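Local coordinates for CmeC (Campylobacter jejuni, PDB 4MT4), which probably serves as the trimeric outer-membrane channel through which a multidrug efflux pump expels its substrates from the cell, at residues B[376-380]-B[434-439]; B[148-152]-B[459-464]; B[202-207]-B[410-414]; B[274-279]-B[357-362]; B[3-7]-B[286-290]. One frame throughout, in Å; residues are numbered along the deposited sequence.

Overall arrangement
From the N terminus, residues 3-7 close the first long loop by lying on helix 273-293 at 286-290 (interaction 5). Inside it start three further loops: interaction 2, from helix 129-195 to the C-terminal helix 456-463; interaction 3, from helix 201-236 to the start of helix 411-445; and interaction 4, joining helices 273-293 and 339-405. Interaction 5 crosses all three. Interaction 3 is nested within interaction 2, and interaction 4 within both. Interaction 1 follows interaction 4 along helix 339-405, crosses interaction 3 and remains inside interaction 2. The centres of interactions 3 and 5 are about 79 Å apart, so the set spans the long helical body.

Interaction 1 of 5, residues B[376-380]-B[434-439]; sequences RKTIR and SYANSI
Arg376 and Tyr435 meet where helix 339-405 packs almost antiparallel against helix 411-445, two of the long helices that build the α-helical barrel of an outer membrane factor. Tyr435 is the main wedge between them. Its ring carbon CG stands anti to the backbone N (chi1 -178°), which carries the phenol across to the facing helix. There OH accepts a hydrogen bond from Arg376 NH1 at 3.2 Å, with an N-H...O angle of 145°. The oxygen lies at the guanidinium edge, close to its plane, while ring and guanidinium are inclined by 65°. Arg376 can present this edge because its chain bends at both chi2 and chi3; its other terminal nitrogen, NH2, is taken by Glu26 and Gly21. Arg380 uses its aliphatic part on the same tyrosine: its CB approaches Tyr435 CE1 to 3.5 Å and its CD approaches Tyr435 OH to 3.4 Å, whereas its charge is paired with Asp384.

Isoleucine suits the centre of the interface because its two branches fill different places. Ile379 CG2 comes in at the edge of the Tyr435 ring, 3.6 Å from Tyr435 CB, while its longer branch reaches toward Ser434 and Ser438. Leu223 of the second subunit also packs on Ile379. Next to Ser438, the methyl Ile439 CD1 rests 3.8 Å from Arg376 CD.

Interaction 2 of 5, residues B[148-152]-B[459-464]; sequences YEAAR and NIKEES
Arg152 NH1 donates to the backbone oxygen Glu463 O at 3.1 Å and 140°, the oxygen being tilted out of the guanidinium plane. That carbonyl belongs to the last turn of helix 456-463, where the partial negative charge of a helix C terminus probably welcomes a cation. A water extends the link: it accepts from Arg152 NE at 2.6 Å, donates to Glu463 O, and hydrogen-bonds with Tyr148 OH. The Glu463 carboxylate lies almost parallel to the guanidinium, 3° between planes, in a stacked arrangement; its OE1 is 3.9 Å from Arg152 NH2, a long salt bridge with the oxygen well off the guanidinium plane. Glu463 OE2 comes within 2.9 Å of Glu149 OE1. If both carboxylates are charged, these acceptors probably repel each other; a shared proton or the nearby arginine may ease this. Ser464 OG turns back onto its own helix, donating to Ile460 O at 2.7 Å.

Ile460 CG2 touches Tyr148 CE2 at 3.7 Å, the two side chains lying antiparallel alongside each other. Leu60 and Ala63 of helix 58-79 lie against Tyr148, Met67 of that helix meets Ile460, and Pro273, at the start of helix 273-293, touches Glu149.

Interaction 3 of 5, residues B[202-207]-B[410-414]; sequences YELAQA and SLQDY
Neighbouring helical hairpins meet here, near the end of the helical barrel: the first turn or two of helix 201-236 lies beside the first turn of helix 411-445, Glu203 and Gln206 facing Leu411 and Gln412. Each of these helices starts after a short connection of five residues from its long predecessor, 129-195 or 339-405. In outer membrane factors such hairpin ends probably surround the periplasmic entrance of the channel, and residues 204-238 probably form a coiled coil.

Leu411 is the main apolar side chain. A chi1 of 175° turns its CD2 methyl toward the opposing backbone, 3.3 Å from Glu203 O. The same methyl lies 4.2 Å from Gln206 CB and 4.2 Å from Ala207 CB. Alanine suits this place since its single methyl makes a shallow wall on which the leucine can rest, with Tyr404 of helix 339-405 packing against Leu411 as well.

Beside this apolar patch, the two glutamines present their polar ends. Gln206 NE2 comes 3.5 Å from Gln412 OE1, a favourable pairing of partial charges that does not qualify as a hydrogen bond, and the two amide planes stand 83° apart. Gln206 NE2 also passes 3.8 Å from Gln412 CB, so the amide rides over the neighbouring side chain's stem. The third subunit borders this side: its Ile396 packs on Gln206, and its Arg403 makes a cation-pi contact with Tyr202. Serine suits the start of helix 411-445 as its N-cap, Ser410 OG accepting from Asp413 N at 3.3 Å.

Interaction 4 of 5, residues B[274-279]-B[357-362]; sequences DIGSSL and NYQNTL
Tyr358 and Leu279 run alongside one another in the same direction, Leu279 CB lying 4.1 Å from Tyr358 CE1, where helices 273-293 and 339-405 pass antiparallel (171°) in the helical body of an outer membrane factor. Chi1 near 180° (175°) swings the tyrosine off its own helix, and the ring reaches across the facing one, its edge toward the backbone, with Tyr358 CE1 4.0 Å from Ile275 O. Ile9 of the N-terminal arm packs on both Tyr358 and Leu279. Ile275 touches Tyr358 CE1 with CG2 at 4.2 Å and, set crosswise to Leu362, meets Leu362 CD2 with CD1.

Between these groups sits Ser278, whose small hydroxymethyl points at the other helix, Ser278 OG lying 3.1 Å from Tyr358 CA. Thr361 CG2 passes 3.6 Å from Asp274 OD2, and Thr361 OG1 turns back toward the preceding turn of its own helix, donating to Asn357 O at 2.7 Å. Thr361 N reaches that carbonyl from the opposite face.

A water donates to both Asp274 OD2 and Thr361 O, while Arg272 forms a salt bridge with the aspartate. A close fit follows: small hydroxyl residues let the helices approach, the tyrosine with Ile275, Leu279 and Leu362 makes the apolar part, and water bridges the charged end.

Interaction 5 of 5, residues B[3-7]-B[286-290]; sequences LSPNL and NYLVG
Asn286 grips the N-terminal arm through its amide: ND2 donates to Pro5 O at 3.0 Å with a nearly straight 165° bond, the acceptor lying in the amide plane. The arm, residues 3-7, is an irregular segment, extended from Ser4 on, that lies on helix 273-293, just after the lipoprotein's Cys1, which lines the pocket of a bound small diester, (2S)-1-(pentanoyloxy)propan-2-yl hexanoate, consistent with lipid modification. Asparagine suits the place since one flat group serves two partners: ND2 takes the arm, while OD1 accepts from Lys351 of helix 339-405. With chi1 at -178°, its side chain stretches out to the proline. Pro5 CG in turn sits close to Asn286 OD1, at 3.2 Å, and the methyl Leu7 CD1 lies 3.9 Å from Asn286 CG.

One turn on, Gly290 has no side chain, and the arm's backbone comes right down on the helix: Gly290 CA is 3.6 Å from both Ser4 N and Leu3 C. Ser4 points its hydroxyl into the helix surface, where OG lies at the edge of the Tyr287 ring, 3.6 Å from CD1 of that residue, and makes its hydrogen bond to Asp132 of helix 129-195. Farther along the helix, Arg293 donates a hydrogen bond to Leu3 O. Proline, rigid and apolar, also meets a valine: Pro5 CD rests 3.9 Å from Val289 CG1.

Interaction 1 of 5, residues B[376-380]-B[434-439]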
# COMPACT_ATOMS: atom_id res chain seq x y z
N ARG B 376 27.70 1.52 6.71
CA ARG B 376 28.73 0.71 6.08
C ARG B 376 30.03 0.72 6.89
O ARG B 376 30.61 -0.34 7.16
CB ARG B 376 28.99 1.20 4.65
CG ARG B 376 29.55 0.16 3.69
CD ARG B 376 31.03 -0.11 3.93
NE ARG B 376 31.79 1.14 4.05
CZ ARG B 376 33.04 1.21 4.49
NH1 ARG B 376 33.69 0.11 4.85
NH2 ARG B 376 33.65 2.39 4.57
N LYS B 377 30.47 1.91 7.29
CA LYS B 377 31.73 2.04 8.02
C LYS B 377 31.58 1.64 9.49
O LYS B 377 32.54 1.22 10.12
CB LYS B 377 32.26 3.47 7.91
CG LYS B 377 31.44 4.52 8.64
CD LYS B 377 32.11 5.89 8.58
CE LYS B 377 31.36 6.92 9.40
NZ LYS B 377 32.01 8.26 9.33
N THR B 378 30.37 1.77 10.03
CA THR B 378 30.12 1.40 11.41
C THR B 378 30.08 -0.12 11.56
O THR B 378 30.64 -0.67 12.51
CB THR B 378 28.81 2.00 11.94
OG1 THR B 378 28.85 3.43 11.84
CG2 THR B 378 28.59 1.61 13.40
N ILE B 379 29.42 -0.78 10.62
CA ILE B 379 29.34 -2.24 10.62
C ILE B 379 30.72 -2.83 10.32
O ILE B 379 31.04 -3.94 10.75
CB ILE B 379 28.29 -2.74 9.60
CG1 ILE B 379 26.90 -2.22 9.97
CG2 ILE B 379 28.25 -4.26 9.57
CD1 ILE B 379 25.84 -2.53 8.93
N ARG B 380 31.54 -2.07 9.60
CA ARG B 380 32.92 -2.48 9.34
C ARG B 380 33.69 -2.62 10.65
O ARG B 380 34.50 -3.53 10.82
CB ARG B 380 33.61 -1.48 8.41
CG ARG B 380 35.06 -1.82 8.11
CD ARG B 380 35.19 -3.20 7.49
NE ARG B 380 36.58 -3.54 7.21
CZ ARG B 380 37.40 -4.10 8.10
NH1 ARG B 380 36.98 -4.39 9.32
NH2 ARG B 380 38.66 -4.38 7.76
N SER B 434 25.43 -8.76 7.52
CA SER B 434 24.87 -7.42 7.64
C SER B 434 25.83 -6.44 6.99
O SER B 434 25.42 -5.39 6.49
CB SER B 434 24.63 -7.04 9.10
OG SER B 434 23.62 -7.86 9.68
N TYR B 435 27.11 -6.79 7.00
CA TYR B 435 28.13 -5.97 6.34
C TYR B 435 28.07 -6.16 4.84
O TYR B 435 28.28 -5.21 4.08
CB TYR B 435 29.53 -6.30 6.86
CG TYR B 435 30.60 -5.43 6.24
CD1 TYR B 435 30.75 -4.11 6.62
CD2 TYR B 435 31.45 -5.94 5.27
CE1 TYR B 435 31.73 -3.31 6.05
CE2 TYR B 435 32.43 -5.15 4.69
CZ TYR B 435 32.56 -3.83 5.09
OH TYR B 435 33.54 -3.04 4.51
N ALA B 436 27.80 -7.39 4.41
CA ALA B 436 27.65 -7.70 2.99
C ALA B 436 26.47 -6.92 2.42
O ALA B 436 26.56 -6.35 1.33
CB ALA B 436 27.46 -9.19 2.79
N ASN B 437 25.37 -6.91 3.16
CA ASN B 437 24.17 -6.17 2.75
C ASN B 437 24.35 -4.66 2.89
O ASN B 437 23.65 -3.89 2.25
CB ASN B 437 22.96 -6.63 3.56
CG ASN B 437 22.51 -8.03 3.20
OD1 ASN B 437 22.93 -8.59 2.19
ND2 ASN B 437 21.63 -8.60 4.02
N SER B 438 25.29 -4.26 3.74
CA SER B 438 25.59 -2.84 3.91
C SER B 438 26.30 -2.31 2.67
O SER B 438 26.14 -1.15 2.30
CB SER B 438 26.46 -2.61 5.15
OG SER B 438 27.80 -3.03 4.93
N ILE B 439 27.07 -3.18 2.02
CA ILE B 439 27.73 -2.84 0.77
C ILE B 439 26.68 -2.58 -0.31
O ILE B 439 26.77 -1.61 -1.06
CB ILE B 439 28.68 -3.96 0.29
CG1 ILE B 439 29.73 -4.26 1.36
CG2 ILE B 439 29.35 -3.57 -1.01
CD1 ILE B 439 30.63 -3.09 1.68

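Interaction 2 of 5, residues B[148-152]-B[459-464]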
# COMPACT_ATOMS: atom_id res chain seq x y z
N TYR B 148 11.77 1.43 -14.83
CA TYR B 148 12.24 0.09 -15.12
C TYR B 148 13.65 -0.11 -14.57
O TYR B 148 13.97 -1.17 -14.02
CB TYR B 148 12.22 -0.20 -16.62
CG TYR B 148 12.87 -1.52 -16.99
CD1 TYR B 148 12.20 -2.72 -16.79
CD2 TYR B 148 14.14 -1.56 -17.56
CE1 TYR B 148 12.78 -3.93 -17.13
CE2 TYR B 148 14.73 -2.77 -17.90
CZ TYR B 148 14.04 -3.94 -17.68
OH TYR B 148 14.63 -5.15 -18.03
N GLU B 149 14.49 0.91 -14.73
CA GLU B 149 15.85 0.88 -14.20
C GLU B 149 15.82 0.82 -12.68
O GLU B 149 16.62 0.12 -12.06
CB GLU B 149 16.63 2.11 -14.67
CG GLU B 149 16.83 2.20 -16.17
CD GLU B 149 17.95 1.31 -16.68
OE1 GLU B 149 18.45 0.47 -15.90
OE2 GLU B 149 18.35 1.47 -17.85
N ALA B 150 14.89 1.56 -12.09
CA ALA B 150 14.72 1.56 -10.64
C ALA B 150 14.24 0.20 -10.17
O ALA B 150 14.67 -0.29 -9.12
CB ALA B 150 13.73 2.65 -10.23
N ALA B 151 13.34 -0.41 -10.94
CA ALA B 151 12.81 -1.73 -10.61
C ALA B 151 13.89 -2.80 -10.75
O ALA B 151 13.96 -3.73 -9.95
CB ALA B 151 11.62 -2.05 -11.48
N ARG B 152 14.73 -2.66 -11.77
CA ARG B 152 15.81 -3.60 -12.02
C ARG B 152 16.80 -3.59 -10.86
O ARG B 152 17.16 -4.64 -10.33
CB ARG B 152 16.53 -3.27 -13.33
CG ARG B 152 17.45 -4.37 -13.83
CD ARG B 152 18.10 -3.99 -15.15
NE ARG B 152 18.68 -5.14 -15.84
CZ ARG B 152 19.93 -5.55 -15.69
NH1 ARG B 152 20.37 -6.61 -16.36
NH2 ARG B 152 20.75 -4.90 -14.87
N ASN B 459 20.39 0.98 -23.61
CA ASN B 459 20.83 0.27 -22.42
C ASN B 459 19.79 -0.74 -21.93
O ASN B 459 20.13 -1.86 -21.57
CB ASN B 459 21.16 1.25 -21.30
CG ASN B 459 22.48 1.97 -21.52
OD1 ASN B 459 23.38 1.44 -22.18
ND2 ASN B 459 22.61 3.16 -20.97
N ILE B 460 18.53 -0.32 -21.92
CA ILE B 460 17.43 -1.18 -21.47
C ILE B 460 17.31 -2.42 -22.34
O ILE B 460 17.18 -3.54 -21.84
CB ILE B 460 16.09 -0.42 -21.45
CG1 ILE B 460 16.04 0.54 -20.26
CG2 ILE B 460 14.92 -1.39 -21.38
CD1 ILE B 460 14.77 1.36 -20.19
N LYS B 461 17.37 -2.23 -23.65
CA LYS B 461 17.29 -3.34 -24.59
C LYS B 461 18.47 -4.30 -24.43
O LYS B 461 18.31 -5.51 -24.52
CB LYS B 461 17.22 -2.82 -26.03
CG LYS B 461 17.15 -3.92 -27.08
CD LYS B 461 16.80 -3.37 -28.46
CE LYS B 461 16.62 -4.49 -29.47
NZ LYS B 461 16.11 -4.01 -30.78
N GLU B 462 19.65 -3.74 -24.18
CA GLU B 462 20.86 -4.54 -24.02
C GLU B 462 20.84 -5.36 -22.74
O GLU B 462 21.30 -6.50 -22.72
CB GLU B 462 22.10 -3.63 -24.05
CG GLU B 462 23.40 -4.31 -23.60
CD GLU B 462 23.74 -5.53 -24.44
OE1 GLU B 462 23.53 -5.49 -25.67
OE2 GLU B 462 24.22 -6.53 -23.85
N GLU B 463 20.31 -4.78 -21.66
CA GLU B 463 20.33 -5.43 -20.35
C GLU B 463 19.11 -6.32 -20.10
O GLU B 463 19.07 -7.06 -19.12
CB GLU B 463 20.45 -4.38 -19.25
CG GLU B 463 19.20 -3.53 -19.07
CD GLU B 463 19.43 -2.34 -18.15
OE1 GLU B 463 20.56 -2.20 -17.63
OE2 GLU B 463 18.49 -1.55 -17.96
N SER B 464 18.13 -6.25 -21.00
CA SER B 464 16.92 -7.06 -20.87
C SER B 464 16.94 -8.24 -21.84
O SER B 464 15.90 -8.81 -22.15
CB SER B 464 15.67 -6.21 -21.11
OG SER B 464 15.65 -5.07 -20.26
O HOH W 1 16.68 -6.44 -16.95

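Interaction 3 of 5, residues B[202-207]-B[410-414]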
# COMPACT_ATOMS: atom_id res chain seq x y z
N TYR B 202 20.18 -33.12 40.09
CA TYR B 202 20.29 -31.71 39.76
C TYR B 202 21.13 -31.48 38.51
O TYR B 202 20.73 -30.72 37.62
CB TYR B 202 20.90 -30.94 40.94
CG TYR B 202 20.89 -29.44 40.77
CD1 TYR B 202 19.74 -28.70 40.99
CD2 TYR B 202 22.05 -28.75 40.42
CE1 TYR B 202 19.73 -27.33 40.84
CE2 TYR B 202 22.05 -27.38 40.27
CZ TYR B 202 20.89 -26.67 40.49
OH TYR B 202 20.88 -25.30 40.34
N GLU B 203 22.28 -32.15 38.43
CA GLU B 203 23.17 -32.00 37.29
C GLU B 203 22.60 -32.64 36.03
O GLU B 203 22.77 -32.12 34.93
CB GLU B 203 24.55 -32.60 37.60
CG GLU B 203 25.36 -31.82 38.63
CD GLU B 203 24.91 -32.08 40.06
OE1 GLU B 203 24.49 -33.22 40.35
OE2 GLU B 203 24.99 -31.15 40.88
N LEU B 204 21.92 -33.77 36.20
CA LEU B 204 21.28 -34.46 35.09
C LEU B 204 20.18 -33.59 34.48
O LEU B 204 19.98 -33.58 33.26
CB LEU B 204 20.72 -35.80 35.54
CG LEU B 204 20.02 -36.63 34.45
CD1 LEU B 204 21.00 -37.02 33.36
CD2 LEU B 204 19.36 -37.86 35.05
N ALA B 205 19.46 -32.87 35.34
CA ALA B 205 18.39 -31.99 34.88
C ALA B 205 18.95 -30.80 34.12
O ALA B 205 18.34 -30.31 33.17
CB ALA B 205 17.55 -31.53 36.06
N GLN B 206 20.13 -30.33 34.54
CA GLN B 206 20.78 -29.21 33.87
C GLN B 206 21.29 -29.62 32.49
O GLN B 206 21.25 -28.83 31.55
CB GLN B 206 21.94 -28.68 34.72
CG GLN B 206 21.49 -27.92 35.96
CD GLN B 206 22.65 -27.29 36.71
OE1 GLN B 206 23.73 -27.88 36.83
NE2 GLN B 206 22.44 -26.08 37.20
N ALA B 207 21.77 -30.85 32.38
CA ALA B 207 22.23 -31.38 31.11
C ALA B 207 21.06 -31.62 30.16
O ALA B 207 21.18 -31.45 28.95
CB ALA B 207 23.01 -32.67 31.32
N SER B 410 32.08 -26.53 37.64
CA SER B 410 30.72 -27.04 37.68
C SER B 410 30.15 -27.15 36.27
O SER B 410 30.56 -26.43 35.36
CB SER B 410 29.83 -26.13 38.53
OG SER B 410 29.69 -24.85 37.94
N LEU B 411 29.19 -28.06 36.10
CA LEU B 411 28.54 -28.26 34.81
C LEU B 411 27.83 -26.99 34.36
O LEU B 411 27.86 -26.64 33.18
CB LEU B 411 27.53 -29.41 34.90
CG LEU B 411 26.67 -29.67 33.66
CD1 LEU B 411 27.52 -30.11 32.48
CD2 LEU B 411 25.59 -30.70 33.96
N GLN B 412 27.21 -26.30 35.32
CA GLN B 412 26.49 -25.06 35.05
C GLN B 412 27.40 -23.99 34.45
O GLN B 412 27.04 -23.35 33.46
CB GLN B 412 25.86 -24.54 36.34
CG GLN B 412 25.19 -23.19 36.21
CD GLN B 412 24.60 -22.71 37.52
OE1 GLN B 412 24.48 -23.47 38.47
NE2 GLN B 412 24.22 -21.43 37.57
N ASP B 413 28.56 -23.79 35.05
CA ASP B 413 29.54 -22.83 34.54
C ASP B 413 30.07 -23.25 33.17
O ASP B 413 30.37 -22.41 32.33
CB ASP B 413 30.70 -22.67 35.52
CG ASP B 413 30.37 -21.74 36.67
OD1 ASP B 413 29.18 -21.47 36.90
OD2 ASP B 413 31.32 -21.29 37.36
N TYR B 414 30.16 -24.56 32.95
CA TYR B 414 30.66 -25.08 31.68
C TYR B 414 29.64 -24.88 30.56
O TYR B 414 30.00 -24.47 29.46
CB TYR B 414 31.02 -26.56 31.82
CG TYR B 414 31.30 -27.24 30.50
CD1 TYR B 414 32.37 -26.85 29.71
CD2 TYR B 414 30.50 -28.28 30.05
CE1 TYR B 414 32.63 -27.47 28.50
CE2 TYR B 414 30.75 -28.91 28.84
CZ TYR B 414 31.82 -28.50 28.07
OH TYR B 414 32.08 -29.12 26.87

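Interaction 4 of 5, residues B[274-279]-B[357-362]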
# COMPACT_ATOMS: atom_id res chain seq x y z
N ASP B 274 15.28 6.79 -9.75
CA ASP B 274 14.04 7.28 -9.14
C ASP B 274 13.96 8.80 -9.21
O ASP B 274 12.87 9.37 -9.30
CB ASP B 274 13.92 6.80 -7.70
CG ASP B 274 15.07 7.27 -6.82
OD1 ASP B 274 16.17 7.50 -7.35
OD2 ASP B 274 14.85 7.41 -5.60
N ILE B 275 15.12 9.46 -9.17
CA ILE B 275 15.16 10.92 -9.29
C ILE B 275 14.84 11.34 -10.71
O ILE B 275 14.10 12.30 -10.94
CB ILE B 275 16.54 11.48 -8.88
CG1 ILE B 275 16.83 11.18 -7.41
CG2 ILE B 275 16.61 12.98 -9.14
CD1 ILE B 275 18.13 11.78 -6.90
N GLY B 276 15.38 10.60 -11.68
CA GLY B 276 15.10 10.86 -13.08
C GLY B 276 13.65 10.61 -13.43
O GLY B 276 13.03 11.39 -14.16
N SER B 277 13.10 9.52 -12.91
CA SER B 277 11.69 9.20 -13.09
C SER B 277 10.80 10.29 -12.52
O SER B 277 9.83 10.71 -13.16
CB SER B 277 11.36 7.86 -12.44
OG SER B 277 9.95 7.66 -12.37
N SER B 278 11.13 10.73 -11.32
CA SER B 278 10.36 11.77 -10.65
C SER B 278 10.45 13.09 -11.42
O SER B 278 9.51 13.87 -11.44
CB SER B 278 10.84 11.95 -9.21
OG SER B 278 9.93 12.71 -8.45
N LEU B 279 11.60 13.31 -12.05
CA LEU B 279 11.80 14.50 -12.86
C LEU B 279 10.90 14.49 -14.09
O LEU B 279 10.20 15.46 -14.37
CB LEU B 279 13.27 14.62 -13.29
CG LEU B 279 13.59 15.80 -14.21
CD1 LEU B 279 13.52 17.11 -13.43
CD2 LEU B 279 14.95 15.64 -14.89
N ASN B 357 6.33 15.65 -5.06
CA ASN B 357 6.81 14.28 -5.18
C ASN B 357 8.29 14.25 -5.53
O ASN B 357 9.03 13.39 -5.06
CB ASN B 357 6.01 13.52 -6.25
CG ASN B 357 4.61 13.17 -5.78
OD1 ASN B 357 4.31 13.20 -4.59
ND2 ASN B 357 3.74 12.83 -6.73
N TYR B 358 8.72 15.21 -6.35
CA TYR B 358 10.13 15.32 -6.72
C TYR B 358 10.99 15.69 -5.52
O TYR B 358 12.04 15.09 -5.29
CB TYR B 358 10.30 16.36 -7.83
CG TYR B 358 11.75 16.62 -8.20
CD1 TYR B 358 12.42 15.80 -9.10
CD2 TYR B 358 12.45 17.68 -7.64
CE1 TYR B 358 13.74 16.03 -9.43
CE2 TYR B 358 13.77 17.92 -7.96
CZ TYR B 358 14.41 17.09 -8.86
OH TYR B 358 15.73 17.33 -9.19
N GLN B 359 10.55 16.70 -4.78
CA GLN B 359 11.24 17.15 -3.58
C GLN B 359 11.40 16.00 -2.59
O GLN B 359 12.49 15.77 -2.06
CB GLN B 359 10.47 18.30 -2.92
CG GLN B 359 10.28 19.53 -3.80
CD GLN B 359 11.42 20.52 -3.68
OE1 GLN B 359 12.57 20.21 -3.97
NE2 GLN B 359 11.10 21.74 -3.25
N ASN B 360 10.32 15.26 -2.38
CA ASN B 360 10.31 14.14 -1.43
C ASN B 360 11.24 13.01 -1.87
O ASN B 360 11.86 12.35 -1.03
CB ASN B 360 8.89 13.61 -1.25
CG ASN B 360 8.75 12.71 -0.04
OD1 ASN B 360 8.59 13.19 1.08
ND2 ASN B 360 8.80 11.40 -0.27
N THR B 361 11.34 12.79 -3.18
CA THR B 361 12.25 11.80 -3.73
C THR B 361 13.70 12.23 -3.50
O THR B 361 14.57 11.40 -3.23
CB THR B 361 12.01 11.57 -5.23
OG1 THR B 361 10.64 11.21 -5.45
CG2 THR B 361 12.91 10.46 -5.76
N LEU B 362 13.94 13.53 -3.61
CA LEU B 362 15.27 14.09 -3.38
C LEU B 362 15.67 13.95 -1.91
O LEU B 362 16.77 13.49 -1.60
CB LEU B 362 15.32 15.56 -3.80
CG LEU B 362 16.17 15.91 -5.02
CD1 LEU B 362 16.17 17.41 -5.26
CD2 LEU B 362 17.59 15.39 -4.86
O HOH W 2 13.88 8.54 -3.21

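Interaction 5 of 5, residues B[3-7]-B[286-290]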
# COMPACT_ATOMS: atom_id res chain seq x y z
N LEU B 3 1.33 26.46 -24.97
CA LEU B 3 1.01 27.29 -23.82
C LEU B 3 1.61 26.71 -22.55
O LEU B 3 1.27 27.12 -21.43
CB LEU B 3 -0.50 27.44 -23.67
CG LEU B 3 -1.23 28.02 -24.88
CD1 LEU B 3 -2.70 28.18 -24.59
CD2 LEU B 3 -0.61 29.35 -25.30
N SER B 4 2.51 25.74 -22.72
CA SER B 4 3.21 25.15 -21.59
C SER B 4 4.18 26.14 -20.96
O SER B 4 4.99 26.75 -21.66
CB SER B 4 3.96 23.88 -22.02
OG SER B 4 3.05 22.83 -22.29
N PRO B 5 4.09 26.31 -19.64
CA PRO B 5 4.97 27.25 -18.93
C PRO B 5 6.41 26.75 -18.89
O PRO B 5 6.64 25.55 -19.06
CB PRO B 5 4.36 27.30 -17.53
CG PRO B 5 3.73 25.96 -17.35
CD PRO B 5 3.20 25.59 -18.71
N ASN B 6 7.36 27.66 -18.69
CA ASN B 6 8.75 27.28 -18.52
C ASN B 6 8.95 26.45 -17.26
O ASN B 6 8.50 26.83 -16.18
CB ASN B 6 9.65 28.52 -18.48
CG ASN B 6 9.72 29.24 -19.81
OD1 ASN B 6 9.45 28.66 -20.86
ND2 ASN B 6 10.08 30.52 -19.77
N LEU B 7 9.60 25.30 -17.41
CA LEU B 7 9.85 24.43 -16.27
C LEU B 7 11.11 24.87 -15.53
O LEU B 7 12.22 24.78 -16.06
CB LEU B 7 9.98 22.97 -16.72
CG LEU B 7 10.03 21.94 -15.59
CD1 LEU B 7 8.78 22.01 -14.74
CD2 LEU B 7 10.22 20.55 -16.17
N ASN B 286 3.76 19.34 -16.37
CA ASN B 286 3.99 20.70 -16.84
C ASN B 286 3.46 20.90 -18.25
O ASN B 286 2.92 21.95 -18.58
CB ASN B 286 5.48 21.04 -16.78
CG ASN B 286 5.78 22.46 -17.20
OD1 ASN B 286 5.50 23.41 -16.46
ND2 ASN B 286 6.36 22.62 -18.39
N TYR B 287 3.62 19.88 -19.09
CA TYR B 287 3.10 19.90 -20.45
C TYR B 287 1.58 19.88 -20.46
O TYR B 287 0.94 20.48 -21.32
CB TYR B 287 3.65 18.72 -21.25
CG TYR B 287 5.05 18.92 -21.78
CD1 TYR B 287 5.40 20.10 -22.45
CD2 TYR B 287 6.03 17.95 -21.62
CE1 TYR B 287 6.68 20.29 -22.93
CE2 TYR B 287 7.31 18.13 -22.10
CZ TYR B 287 7.63 19.30 -22.75
OH TYR B 287 8.91 19.48 -23.23
N LEU B 288 1.00 19.19 -19.48
CA LEU B 288 -0.45 19.07 -19.38
C LEU B 288 -1.09 20.37 -18.92
O LEU B 288 -2.29 20.57 -19.10
CB LEU B 288 -0.82 17.93 -18.43
CG LEU B 288 -0.50 16.52 -18.94
CD1 LEU B 288 -0.91 15.47 -17.93
CD2 LEU B 288 -1.18 16.29 -20.29
N VAL B 289 -0.30 21.24 -18.30
CA VAL B 289 -0.76 22.57 -17.95
C VAL B 289 -1.04 23.35 -19.23
O VAL B 289 -2.06 24.04 -19.34
CB VAL B 289 0.26 23.32 -17.08
CG1 VAL B 289 -0.15 24.78 -16.90
CG2 VAL B 289 0.42 22.64 -15.73
N GLY B 290 -0.13 23.23 -20.19
CA GLY B 290 -0.29 23.87 -21.48
C GLY B 290 -1.52 23.38 -22.22
O GLY B 290 -2.26 24.17 -22.80